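Local coordinates for purine nucleoside phosphorylase (PDB 2P4S), which catalyses the phosphorolysis of purine (deoxy)nucleosides, chiefly inosine and 2'-deoxyinosine, to the free base and pentose 1-phosphate in purine salvage, working as a homotrimer, at residues T100-R105 with G151-G156; K254-A259 with L272-Y277; I266-E271 with E353-E358. All blocks are in the same frame, centred on the assembly; numbering follows the deposited sequence.

Contact 1 (T100-R105 with G151-G156)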
loop_
_atom_site.group_PDB
_atom_site.type_symbol
_atom_site.label_atom_id
_atom_site.label_comp_id
_atom_site.label_asym_id
_atom_site.label_seq_id
_atom_site.Cartn_x
_atom_site.Cartn_y
_atom_site.Cartn_z
ATOM N N THR A 100 33.674 -5.516 6.079
ATOM C CA THR A 100 35.060 -5.659 6.587
ATOM C C THR A 100 35.162 -6.858 7.523
ATOM O O THR A 100 36.088 -7.666 7.369
ATOM C CB THR A 100 35.581 -4.364 7.244
ATOM O OG1 THR A 100 35.772 -3.373 6.224
ATOM C CG2 THR A 100 36.947 -4.600 7.896
ATOM N N TYR A 101 34.170 -7.000 8.419
ATOM C CA TYR A 101 34.067 -8.154 9.312
ATOM C C TYR A 101 34.195 -9.480 8.569
ATOM O O TYR A 101 34.916 -10.391 8.981
ATOM C CB TYR A 101 32.739 -8.126 10.091
ATOM C CG TYR A 101 32.567 -9.312 10.995
ATOM C CD1 TYR A 101 33.071 -9.294 12.312
ATOM C CD2 TYR A 101 31.926 -10.468 10.541
ATOM C CE1 TYR A 101 32.943 -10.398 13.146
ATOM C CE2 TYR A 101 31.792 -11.582 11.357
ATOM C CZ TYR A 101 32.305 -11.536 12.683
ATOM O OH TYR A 101 32.193 -12.663 13.491
ATOM N N LEU A 102 33.445 -9.610 7.491
ATOM C CA LEU A 102 33.466 -10.853 6.710
ATOM C C LEU A 102 34.751 -10.960 5.856
ATOM O O LEU A 102 35.329 -12.023 5.737
ATOM C CB LEU A 102 32.201 -10.907 5.820
ATOM C CG LEU A 102 30.846 -10.948 6.575
ATOM C CD1 LEU A 102 29.652 -10.539 5.685
ATOM C CD2 LEU A 102 30.653 -12.336 7.132
ATOM N N LEU A 103 35.166 -9.863 5.245
ATOM C CA LEU A 103 36.356 -9.856 4.386
ATOM C C LEU A 103 37.627 -10.241 5.158
ATOM O O LEU A 103 38.514 -10.841 4.576
ATOM C CB LEU A 103 36.550 -8.487 3.736
ATOM C CG LEU A 103 35.573 -8.075 2.628
ATOM C CD1 LEU A 103 35.770 -6.585 2.277
ATOM C CD2 LEU A 103 35.717 -8.957 1.424
ATOM N N GLU A 104 37.671 -9.887 6.457
ATOM C CA GLU A 104 38.714 -10.291 7.423
ATOM C C GLU A 104 38.696 -11.765 7.756
ATOM O O GLU A 104 39.732 -12.352 8.100
ATOM C CB GLU A 104 38.606 -9.443 8.700
ATOM C CG GLU A 104 39.156 -8.017 8.443
ATOM C CD GLU A 104 38.999 -7.042 9.620
ATOM O OE1 GLU A 104 38.285 -7.368 10.620
ATOM O OE2 GLU A 104 39.568 -5.913 9.514
ATOM N N ARG A 105 37.540 -12.399 7.588
ATOM C CA ARG A 105 37.374 -13.797 8.000
ATOM C C ARG A 105 37.234 -14.823 6.880
ATOM O O ARG A 105 37.042 -16.001 7.138
ATOM C CB ARG A 105 36.231 -13.906 9.021
ATOM C CG ARG A 105 36.620 -13.215 10.290
ATOM C CD ARG A 105 35.464 -12.913 11.215
ATOM N NE ARG A 105 35.976 -12.263 12.417
ATOM C CZ ARG A 105 36.303 -10.979 12.513
ATOM N NH1 ARG A 105 36.161 -10.151 11.488
ATOM N NH2 ARG A 105 36.769 -10.514 13.669
ATOM N N GLY A 151 19.798 -19.846 7.844
ATOM C CA GLY A 151 20.367 -18.654 8.461
ATOM C C GLY A 151 21.887 -18.629 8.518
ATOM O O GLY A 151 22.464 -18.389 9.594
ATOM N N ARG A 152 22.550 -18.891 7.386
ATOM C CA ARG A 152 24.034 -18.812 7.286
ATOM C C ARG A 152 24.465 -18.095 6.007
ATOM O O ARG A 152 23.848 -18.289 4.968
ATOM C CB ARG A 152 24.667 -20.199 7.229
ATOM C CG ARG A 152 24.497 -21.003 8.456
ATOM C CD ARG A 152 25.034 -22.408 8.227
ATOM N NE ARG A 152 24.712 -23.243 9.381
ATOM C CZ ARG A 152 24.448 -24.546 9.318
ATOM N NH1 ARG A 152 24.469 -25.192 8.151
ATOM N NH2 ARG A 152 24.143 -25.204 10.431
ATOM N N LEU A 153 25.510 -17.269 6.106
ATOM C CA LEU A 153 26.198 -16.711 4.976
ATOM C C LEU A 153 27.371 -17.655 4.593
ATOM O O LEU A 153 28.248 -17.950 5.425
ATOM C CB LEU A 153 26.671 -15.308 5.335
ATOM C CG LEU A 153 27.119 -14.389 4.211
ATOM C CD1 LEU A 153 26.040 -14.345 3.088
ATOM C CD2 LEU A 153 27.375 -13.020 4.765
ATOM N N VAL A 154 27.331 -18.196 3.375
ATOM C CA VAL A 154 28.279 -19.215 2.955
ATOM C C VAL A 154 29.127 -18.656 1.800
ATOM O O VAL A 154 28.594 -18.262 0.747
ATOM C CB VAL A 154 27.594 -20.544 2.559
ATOM C CG1 VAL A 154 28.580 -21.649 2.461
ATOM C CG2 VAL A 154 26.601 -20.958 3.591
ATOM N N PHE A 155 30.444 -18.565 2.012
ATOM C CA PHE A 155 31.357 -18.128 0.948
ATOM C C PHE A 155 31.960 -19.418 0.471
ATOM O O PHE A 155 32.481 -20.153 1.266
ATOM C CB PHE A 155 32.452 -17.213 1.494
ATOM C CG PHE A 155 31.981 -15.841 1.888
ATOM C CD1 PHE A 155 32.252 -14.742 1.069
ATOM C CD2 PHE A 155 31.324 -15.625 3.111
ATOM C CE1 PHE A 155 31.820 -13.430 1.423
ATOM C CE2 PHE A 155 30.910 -14.351 3.476
ATOM C CZ PHE A 155 31.181 -13.225 2.628
ATOM N N GLY A 156 31.868 -19.731 -0.817
ATOM C CA GLY A 156 32.363 -21.029 -1.315
ATOM C C GLY A 156 32.445 -21.015 -2.827
ATOM O O GLY A 156 32.101 -20.014 -3.463
#

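Contact 2 (K254-A259 with L272-Y277)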
loop_
_atom_site.group_PDB
_atom_site.type_symbol
_atom_site.label_atom_id
_atom_site.label_comp_id
_atom_site.label_asym_id
_atom_site.label_seq_id
_atom_site.Cartn_x
_atom_site.Cartn_y
_atom_site.Cartn_z
ATOM N N LYS A 254 19.872 -10.757 -21.169
ATOM C CA LYS A 254 20.867 -11.719 -21.609
ATOM C C LYS A 254 21.017 -12.899 -20.691
ATOM O O LYS A 254 21.189 -14.017 -21.176
ATOM C CB LYS A 254 22.225 -11.062 -21.774
ATOM C CG LYS A 254 22.426 -10.226 -23.009
ATOM C CD LYS A 254 23.732 -9.461 -22.808
ATOM C CE LYS A 254 24.344 -9.009 -24.116
ATOM N NZ LYS A 254 25.768 -8.492 -23.840
ATOM N N LEU A 255 20.982 -12.688 -19.371
ATOM C CA LEU A 255 21.053 -13.833 -18.446
ATOM C C LEU A 255 19.799 -14.684 -18.512
ATOM O O LEU A 255 19.876 -15.921 -18.446
ATOM C CB LEU A 255 21.329 -13.395 -17.006
ATOM C CG LEU A 255 22.745 -12.842 -16.732
ATOM C CD1 LEU A 255 22.881 -12.232 -15.319
ATOM C CD2 LEU A 255 23.824 -13.942 -17.001
ATOM N N ASN A 256 18.641 -14.032 -18.648
ATOM C CA ASN A 256 17.381 -14.745 -18.892
ATOM C C ASN A 256 17.435 -15.599 -20.173
ATOM O O ASN A 256 16.972 -16.735 -20.170
ATOM C CB ASN A 256 16.198 -13.770 -18.967
ATOM C CG ASN A 256 15.670 -13.379 -17.591
ATOM O OD1 ASN A 256 14.605 -12.754 -17.470
ATOM N ND2 ASN A 256 16.379 -13.753 -16.565
ATOM N N GLN A 257 17.994 -15.050 -21.245
ATOM C CA GLN A 257 18.249 -15.815 -22.491
ATOM C C GLN A 257 19.180 -17.037 -22.259
ATOM O O GLN A 257 18.898 -18.151 -22.738
ATOM C CB GLN A 257 18.777 -14.884 -23.620
ATOM C CG GLN A 257 18.795 -15.549 -25.066
ATOM C CD GLN A 257 17.381 -16.042 -25.468
ATOM O OE1 GLN A 257 16.424 -15.268 -25.383
ATOM N NE2 GLN A 257 17.241 -17.331 -25.824
ATOM N N GLN A 258 20.263 -16.859 -21.494
ATOM C CA GLN A 258 21.185 -17.993 -21.225
ATOM C C GLN A 258 20.494 -19.121 -20.420
ATOM O O GLN A 258 20.671 -20.322 -20.691
ATOM C CB GLN A 258 22.496 -17.497 -20.563
ATOM C CG GLN A 258 23.542 -18.604 -20.285
ATOM C CD GLN A 258 23.986 -19.396 -21.555
ATOM O OE1 GLN A 258 23.794 -18.943 -22.687
ATOM N NE2 GLN A 258 24.586 -20.587 -21.346
ATOM N N ALA A 259 19.693 -18.725 -19.435
ATOM C CA ALA A 259 18.808 -19.636 -18.676
ATOM C C ALA A 259 17.917 -20.514 -19.552
ATOM O O ALA A 259 17.707 -21.708 -19.274
ATOM C CB ALA A 259 17.949 -18.806 -17.673
ATOM N N LEU A 272 10.245 -24.656 -17.738
ATOM C CA LEU A 272 10.740 -23.305 -17.637
ATOM C C LEU A 272 9.697 -22.293 -18.141
ATOM O O LEU A 272 9.210 -22.406 -19.247
ATOM C CB LEU A 272 12.055 -23.115 -18.406
ATOM C CG LEU A 272 12.798 -21.818 -18.057
ATOM C CD1 LEU A 272 13.533 -21.998 -16.698
ATOM C CD2 LEU A 272 13.747 -21.386 -19.150
ATOM N N ARG A 273 9.390 -21.291 -17.310
ATOM C CA ARG A 273 8.484 -20.246 -17.679
ATOM C C ARG A 273 9.257 -18.937 -17.594
ATOM O O ARG A 273 10.414 -18.896 -17.116
ATOM C CB ARG A 273 7.276 -20.187 -16.697
ATOM C CG ARG A 273 6.579 -21.506 -16.436
ATOM C CD ARG A 273 5.743 -21.925 -17.671
ATOM N NE ARG A 273 5.208 -23.271 -17.497
ATOM C CZ ARG A 273 4.369 -23.857 -18.357
ATOM N NH1 ARG A 273 3.935 -23.209 -19.456
ATOM N NH2 ARG A 273 3.955 -25.085 -18.098
ATOM N N GLU A 274 8.572 -17.873 -17.952
ATOM C CA GLU A 274 9.111 -16.530 -17.843
ATOM C C GLU A 274 7.950 -15.565 -17.630
ATOM O O GLU A 274 7.020 -15.550 -18.422
ATOM C CB GLU A 274 9.825 -16.149 -19.106
ATOM C CG GLU A 274 10.549 -14.827 -18.949
ATOM C CD GLU A 274 11.262 -14.379 -20.226
ATOM O OE1 GLU A 274 10.731 -14.602 -21.353
ATOM O OE2 GLU A 274 12.370 -13.804 -20.080
ATOM N N GLY A 275 7.996 -14.744 -16.584
ATOM C CA GLY A 275 6.883 -13.830 -16.384
ATOM C C GLY A 275 7.101 -12.895 -15.235
ATOM O O GLY A 275 8.234 -12.575 -14.901
ATOM N N VAL A 276 5.988 -12.388 -14.702
ATOM C CA VAL A 276 5.974 -11.226 -13.828
ATOM C C VAL A 276 5.728 -11.680 -12.395
ATOM O O VAL A 276 4.763 -12.430 -12.116
ATOM C CB VAL A 276 4.919 -10.155 -14.336
ATOM C CG1 VAL A 276 4.793 -8.935 -13.369
ATOM C CG2 VAL A 276 5.204 -9.702 -15.862
ATOM N N TYR A 277 6.557 -11.167 -11.460
ATOM C CA TYR A 277 6.500 -11.614 -10.036
ATOM C C TYR A 277 5.982 -10.460 -9.212
ATOM O O TYR A 277 6.190 -9.324 -9.588
ATOM C CB TYR A 277 7.871 -12.072 -9.572
ATOM C CG TYR A 277 8.020 -12.283 -8.088
ATOM C CD1 TYR A 277 7.774 -13.541 -7.512
ATOM C CD2 TYR A 277 8.498 -11.250 -7.254
ATOM C CE1 TYR A 277 7.937 -13.754 -6.151
ATOM C CE2 TYR A 277 8.671 -11.459 -5.886
ATOM C CZ TYR A 277 8.402 -12.709 -5.344
ATOM O OH TYR A 277 8.590 -12.919 -3.995
#

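Contact 3 (I266-E271 with E353-E358)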
loop_
_atom_site.group_PDB
_atom_site.type_symbol
_atom_site.label_atom_id
_atom_site.label_comp_id
_atom_site.label_asym_id
_atom_site.label_seq_id
_atom_site.Cartn_x
_atom_site.Cartn_y
_atom_site.Cartn_z
ATOM N N ILE A 266 19.867 -29.106 -19.867
ATOM C CA ILE A 266 19.692 -29.993 -18.714
ATOM C C ILE A 266 18.330 -30.704 -18.681
ATOM O O ILE A 266 18.010 -31.441 -17.744
ATOM C CB ILE A 266 20.070 -29.291 -17.378
ATOM C CG1 ILE A 266 19.071 -28.157 -17.051
ATOM C CG2 ILE A 266 21.525 -28.798 -17.490
ATOM C CD1 ILE A 266 19.293 -27.480 -15.707
ATOM N N GLY A 267 17.557 -30.520 -19.736
ATOM C CA GLY A 267 16.340 -31.313 -19.907
ATOM C C GLY A 267 15.109 -30.775 -19.205
ATOM O O GLY A 267 14.163 -31.510 -19.022
ATOM N N ILE A 268 15.113 -29.500 -18.812
ATOM C CA ILE A 268 13.960 -28.914 -18.102
ATOM C C ILE A 268 13.180 -27.807 -18.862
ATOM O O ILE A 268 12.445 -27.017 -18.244
ATOM C CB ILE A 268 14.358 -28.369 -16.697
ATOM C CG1 ILE A 268 15.363 -27.202 -16.833
ATOM C CG2 ILE A 268 14.796 -29.553 -15.758
ATOM C CD1 ILE A 268 15.499 -26.349 -15.580
ATOM N N GLU A 269 13.338 -27.752 -20.187
ATOM C CA GLU A 269 12.732 -26.693 -20.985
ATOM C C GLU A 269 11.228 -26.563 -20.847
ATOM O O GLU A 269 10.712 -25.438 -20.852
ATOM C CB GLU A 269 13.197 -26.715 -22.455
ATOM C CG GLU A 269 12.806 -27.914 -23.251
ATOM C CD GLU A 269 13.650 -29.187 -22.996
ATOM O OE1 GLU A 269 14.480 -29.298 -22.060
ATOM O OE2 GLU A 269 13.436 -30.137 -23.750
ATOM N N ASN A 270 10.521 -27.684 -20.719
ATOM C CA ASN A 270 9.046 -27.646 -20.564
ATOM C C ASN A 270 8.588 -27.136 -19.194
ATOM O O ASN A 270 7.423 -26.791 -19.009
ATOM C CB ASN A 270 8.460 -29.029 -20.784
ATOM C CG ASN A 270 8.476 -29.419 -22.242
ATOM O OD1 ASN A 270 7.721 -28.863 -23.050
ATOM N ND2 ASN A 270 9.362 -30.323 -22.599
ATOM N N GLU A 271 9.523 -27.119 -18.252
ATOM C CA GLU A 271 9.277 -26.728 -16.886
ATOM C C GLU A 271 9.858 -25.344 -16.666
ATOM O O GLU A 271 9.979 -24.921 -15.550
ATOM C CB GLU A 271 9.931 -27.726 -15.914
ATOM C CG GLU A 271 9.266 -29.126 -15.876
ATOM C CD GLU A 271 9.639 -30.036 -17.076
ATOM O OE1 GLU A 271 10.847 -30.163 -17.434
ATOM O OE2 GLU A 271 8.703 -30.626 -17.669
ATOM N N GLU A 353 16.619 -30.452 -5.716
ATOM C CA GLU A 353 17.901 -29.835 -5.380
ATOM C C GLU A 353 19.016 -30.072 -6.424
ATOM O O GLU A 353 19.872 -29.200 -6.648
ATOM C CB GLU A 353 18.353 -30.236 -3.946
ATOM C CG GLU A 353 18.759 -31.683 -3.798
ATOM C CD GLU A 353 19.121 -32.079 -2.349
ATOM O OE1 GLU A 353 19.931 -31.358 -1.691
ATOM O OE2 GLU A 353 18.599 -33.139 -1.905
ATOM N N LYS A 354 19.004 -31.256 -7.044
ATOM C CA LYS A 354 20.007 -31.592 -8.041
ATOM C C LYS A 354 19.843 -30.638 -9.247
ATOM O O LYS A 354 20.774 -29.936 -9.627
ATOM C CB LYS A 354 19.869 -33.077 -8.404
ATOM C CG LYS A 354 21.050 -33.698 -9.129
ATOM C CD LYS A 354 21.256 -35.160 -8.625
ATOM C CE LYS A 354 21.711 -36.149 -9.752
ATOM N NZ LYS A 354 23.133 -35.941 -10.201
ATOM N N THR A 355 18.638 -30.592 -9.798
ATOM C CA THR A 355 18.282 -29.699 -10.909
ATOM C C THR A 355 18.542 -28.191 -10.632
ATOM O O THR A 355 19.186 -27.489 -11.437
ATOM C CB THR A 355 16.762 -29.895 -11.264
ATOM O OG1 THR A 355 16.517 -31.278 -11.526
ATOM C CG2 THR A 355 16.352 -29.086 -12.477
ATOM N N LEU A 356 18.014 -27.714 -9.505
ATOM C CA LEU A 356 18.205 -26.339 -9.083
ATOM C C LEU A 356 19.682 -25.983 -9.008
ATOM O O LEU A 356 20.085 -24.925 -9.481
ATOM C CB LEU A 356 17.503 -26.082 -7.742
ATOM C CG LEU A 356 15.947 -26.177 -7.715
ATOM C CD1 LEU A 356 15.441 -26.485 -6.286
ATOM C CD2 LEU A 356 15.299 -24.918 -8.214
ATOM N N GLY A 357 20.491 -26.901 -8.479
ATOM C CA GLY A 357 21.940 -26.664 -8.313
ATOM C C GLY A 357 22.670 -26.599 -9.648
ATOM O O GLY A 357 23.459 -25.686 -9.897
ATOM N N GLU A 358 22.375 -27.561 -10.513
ATOM C CA GLU A 358 22.918 -27.593 -11.873
ATOM C C GLU A 358 22.558 -26.332 -12.653
ATOM O O GLU A 358 23.423 -25.705 -13.276
ATOM C CB GLU A 358 22.409 -28.836 -12.593
ATOM C CG GLU A 358 23.096 -29.113 -13.935
ATOM C CD GLU A 358 24.635 -29.282 -13.824
ATOM O OE1 GLU A 358 25.108 -30.007 -12.899
ATOM O OE2 GLU A 358 25.369 -28.682 -14.656
#

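Contact 1 (T100-R105 with G151-G156)
Leu102, Leu153 and Phe155 form a small apolar cluster where helix 92-105 lies against one face of the central mixed sheet of the PNP/MTAP phosphorylase fold, here its strand 152-158. Within 100-105, Leu102 is the side chain that meets the strand, and Leu153 and Phe155, two residues apart, turn to the same side to receive it. Leu102 CG lies beside the backbone N, anti to the carbonyl carbon; chi1 -63° and chi2 161° together place both methyls against Leu153. The Phe155 ring, crossing Leu102 at about a right angle, takes the base of that side chain: its CZ lies 4.1 Å from Leu102 CB, an approach that is oblique to the ring. Phe155 CE2 is 4.2 Å from Leu102 CD2. Val187 and Ile191 of helix 178-191 also pack on Leu102, and Phe133 of strand 130-134 touches it too, so the three side chains are buried. Away from the Leu102 contact, Arg105 folds back over Tyr101. Its NH1 gives Tyr101 O a 2.8 Å hydrogen bond that lies nearly in the guanidinium plane, while Tyr101 CE1 sits over the centre of one guanidinium face. Leu153, with CG anti to its own N (chi1 -165°), presents CD2 to both Leu102 methyls; the pair Leu153 CD2 and Leu102 CD1, at 3.5 Å, is tighter than usual van der Waals contact.

Contact 2 (K254-A259 with L272-Y277)
This is a sparse, partly buried helix-on-strand contact, in which Asn256 and Ala259 of helix 253-265 face Glu274 and Leu272 of strand 272-279 in the central sheet. The two helix residues are three apart and the two strand residues two apart, so each pair shares one side of its own element. Leu272 has CG anti to its backbone N (chi1 -166°), and this brings CD2 to 4.0 Å from the carbonyl O of Ala259, an apolar methyl against the helix backbone. Beside it, the extended Glu274 side chain reaches to the Asn256 side chain, with OE2 4.0 Å from Asn256 CB. The other carboxylate oxygen, OE1, makes a salt bridge to Lys260, one residue past the helix segment, and it is this bond that ties the acid to the helix. Phe321 of strand 319-329 touches both Asn256 and Ala259, and Leu216 of strand 214-221 also meets Ala259, so the helix rests on several neighbouring strands. Helix 253-265 leads through a short loop into strand 272-279, which pairs in parallel with 214-221: the alpha/beta layering of the phosphorylase superfamily.

Contact 3 (I266-E271 with E353-E358)
Thr355 and Glu358, one helical turn apart near the start of helix 353-370, meet Ile268 and Ile266 of the loop that follows helix 253-265. The first residue of the helix segment, Glu353, makes no contact with the loop; its carbonyl O accepts the N-H of Gly357 at 3.0 Å and also receives a hydrogen bond from the side-chain amide of Gln126, which ties the helix start to a distant part of the chain. Lys354 O similarly holds Glu358 N. Thr355 then supplies the first contact. Its OG1 lies beside the backbone N (chi1 -55°) and its CG2 anti to that N, and the methyl is the branch that meets the loop: CG2 comes tip to tip with Ile268 CG2 at 3.7 Å. The carbonyl O of Thr355 lies more loosely, 4.3 Å from Ile266 CD1. Leu356 turns its side chain away from the loop and packs on Leu120. Glu358 closes the segment. With CG anti to its N and a bend at chi2 (58°), it offers its aliphatic part to Ile266, CG lying 3.9 Å from Ile266 CG2, while OE2 is drawn off to a salt bridge with Arg362. A Schellman motif with Gly267 as the C-prime residue at positive phi ends helix 253-265, and Ile266 and Ile268, which flank that glycine in sequence, both point toward the second helix. Phe359 touches both isoleucines and Arg362 touches Ile266. Across these two segments the contact is thus mainly one of methyls and methylenes at the protein surface: the acid lends its hydrocarbon part, and its charge is paired within its own helix.

Contact 1 closes before contact 2 opens along the chain, and the two lie on opposite sides of the chain's centre, with centres 29 Å apart and nearest atoms about 17 Å apart. Both set a helix against the same mixed sheet, so they mark well-separated places on one sheet. Contacts 2 and 3 are neighbours, centres 14 Å apart, and interlock in sequence: 254-259 comes first, 266-271 and 272-277 adjoin after the rest of helix 253-265, and 353-358 comes last. Helix 253-265 and its exit loop are thereby held first to the sheet and then to the C-terminal helix 353-370. Contact 3 stays about 12 Å from contact 1 at nearest atoms.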